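Local coordinates for protein citrinin polyketide synthase (Monascus purpureus, PDB 5MPT) that builds the polyketide precursor of the mycotoxin citrinin from malonyl-CoA units, with this piece being its C-methylating methyltransferase domain, at residues K352-V357 with I378-S383. Sequence-based numbering, arbitrary orientation.
Sequences KILTSV and IIALAS
Leu-354 on the last turn of helix 347-356 faces Ala-380 of strand 375-381, their CA atoms 7.1 Å apart, the nearest such pair between the two segments. This is helix-on-sheet packing in the Rossmann-like class I methyltransferase fold: strand 375-381 is the antiparallel strand inserted between 309-316 and 361-364, giving the class I order 3-2-1-4-5-7-6, and the helix lies over one face. Alternation along the extended strand sets which residues take part. Ile-378 and Ala-380 direct their CB atoms toward the helix, whereas Ile-379 directs its CB away, and its side chain touches Ile-17 and Phe-21 of helix 14-26.

The contact is wholly apolar and small, burying 101 Å² in all. In Leu-354, CG stands anti to the carbonyl carbon (chi1 -70°), directed at the strand, and chi2 (161°) then sets both methyls against Ala-380. They straddle its single methyl evenly, CD1 and CD2 each lying 3.9 Å from its CB. Val-362 and Leu-311, on the flanking strands, also touch the leucine. The side chain of Ile-378 lies about 4 Å from that of Glu-315, an active-site residue for methyltransferase activity. Local to the helix and remote from the strand, Ser-356 OG donates to Ile-353 O at 2.6 Å, with the donor OG tilted 24° from the plane of that carbonyl. Across the contact, Leu-354 CD1 also meets Ile-378 CG2 at 4.2 Å.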
loop_
_atom_site.group_PDB
_atom_site.type_symbol
_atom_site.label_atom_id
_atom_site.label_comp_id
_atom_site.label_asym_id
_atom_site.label_seq_id
_atom_site.Cartn_x
_atom_site.Cartn_y
_atom_site.Cartn_z
ATOM N N LYS A 352 13.125 5.377 -12.412
ATOM C CA LYS A 352 14.282 6.263 -12.304
ATOM C C LYS A 352 15.179 5.843 -11.153
ATOM O O LYS A 352 16.391 5.673 -11.325
ATOM C CB LYS A 352 13.826 7.710 -12.131
ATOM C CG LYS A 352 14.956 8.724 -12.275
ATOM C CD LYS A 352 14.518 10.140 -11.910
ATOM C CE LYS A 352 14.330 10.309 -10.401
ATOM N NZ LYS A 352 13.916 11.690 -10.017
ATOM N N ILE A 353 14.597 5.667 -9.966
ATOM C CA ILE A 353 15.379 5.240 -8.812
ATOM C C ILE A 353 16.053 3.911 -9.103
ATOM O O ILE A 353 17.265 3.753 -8.920
ATOM C CB ILE A 353 14.487 5.127 -7.566
ATOM C CG1 ILE A 353 13.815 6.477 -7.245
ATOM C CG2 ILE A 353 15.283 4.587 -6.387
ATOM C CD1 ILE A 353 14.741 7.542 -6.796
ATOM N N LEU A 354 15.258 2.927 -9.529
ATOM C CA LEU A 354 15.735 1.560 -9.700
ATOM C C LEU A 354 16.886 1.501 -10.689
ATOM O O LEU A 354 17.901 0.848 -10.434
ATOM C CB LEU A 354 14.579 0.680 -10.153
ATOM C CG LEU A 354 13.532 0.435 -9.084
ATOM C CD1 LEU A 354 12.231 -0.031 -9.715
ATOM C CD2 LEU A 354 14.039 -0.599 -8.103
ATOM N N THR A 355 16.765 2.220 -11.801
ATOM C CA THR A 355 17.831 2.231 -12.792
ATOM C C THR A 355 19.098 2.856 -12.220
ATOM O O THR A 355 20.212 2.373 -12.465
ATOM C CB THR A 355 17.361 3.000 -14.022
ATOM O OG1 THR A 355 16.243 2.321 -14.597
ATOM C CG2 THR A 355 18.453 3.110 -15.055
ATOM N N SER A 356 18.945 3.931 -11.450
ATOM C CA SER A 356 20.097 4.658 -10.942
ATOM C C SER A 356 20.909 3.854 -9.935
ATOM O O SER A 356 22.092 4.154 -9.749
ATOM C CB SER A 356 19.632 5.980 -10.318
ATOM O OG SER A 356 18.910 5.764 -9.116
ATOM N N VAL A 357 20.323 2.848 -9.280
ATOM C CA VAL A 357 21.044 2.061 -8.284
ATOM C C VAL A 357 21.507 0.709 -8.828
ATOM O O VAL A 357 22.063 -0.091 -8.073
ATOM C CB VAL A 357 20.221 1.881 -7.001
ATOM C CG1 VAL A 357 19.786 3.255 -6.482
ATOM C CG2 VAL A 357 19.016 0.967 -7.200
ATOM N N ILE A 378 5.582 -3.794 -10.026
ATOM C CA ILE A 378 6.753 -3.195 -10.652
ATOM C C ILE A 378 7.864 -4.202 -10.452
ATOM O O ILE A 378 8.227 -4.533 -9.312
ATOM C CB ILE A 378 7.129 -1.829 -10.046
ATOM C CG1 ILE A 378 5.952 -0.859 -10.091
ATOM C CG2 ILE A 378 8.314 -1.213 -10.783
ATOM C CD1 ILE A 378 6.190 0.411 -9.253
ATOM N N ILE A 379 8.338 -4.763 -11.545
ATOM C CA ILE A 379 9.418 -5.742 -11.495
ATOM C C ILE A 379 10.716 -5.059 -11.882
ATOM O O ILE A 379 10.743 -4.198 -12.778
ATOM C CB ILE A 379 9.104 -6.961 -12.401
ATOM C CG1 ILE A 379 10.111 -8.072 -12.124
ATOM C CG2 ILE A 379 9.120 -6.589 -13.906
ATOM C CD1 ILE A 379 9.711 -9.407 -12.783
ATOM N N ALA A 380 11.803 -5.449 -11.204
ATOM C CA ALA A 380 13.120 -4.852 -11.405
ATOM C C ALA A 380 14.171 -5.957 -11.325
ATOM O O ALA A 380 14.339 -6.596 -10.281
ATOM C CB ALA A 380 13.369 -3.753 -10.384
ATOM N N LEU A 381 14.822 -6.210 -12.441
ATOM C CA LEU A 381 15.824 -7.258 -12.523
ATOM C C LEU A 381 17.169 -6.739 -12.037
ATOM O O LEU A 381 17.579 -5.612 -12.352
ATOM C CB LEU A 381 15.944 -7.765 -13.956
ATOM C CG LEU A 381 14.899 -8.782 -14.424
ATOM C CD1 LEU A 381 13.507 -8.281 -14.310
ATOM C CD2 LEU A 381 15.209 -9.194 -15.868
ATOM N N ALA A 382 17.854 -7.573 -11.257
ATOM C CA ALA A 382 19.154 -7.166 -10.718
ATOM C C ALA A 382 20.180 -6.879 -11.806
ATOM O O ALA A 382 21.039 -6.008 -11.609
ATOM C CB ALA A 382 19.715 -8.229 -9.787
ATOM N N SER A 383 20.154 -7.632 -12.917
ATOM C CA SER A 383 21.071 -7.487 -14.039
ATOM C C SER A 383 20.317 -7.191 -15.336
ATOM O O SER A 383 19.120 -7.476 -15.466
ATOM C CB SER A 383 21.889 -8.767 -14.243
ATOM O OG SER A 383 22.430 -9.246 -13.027
#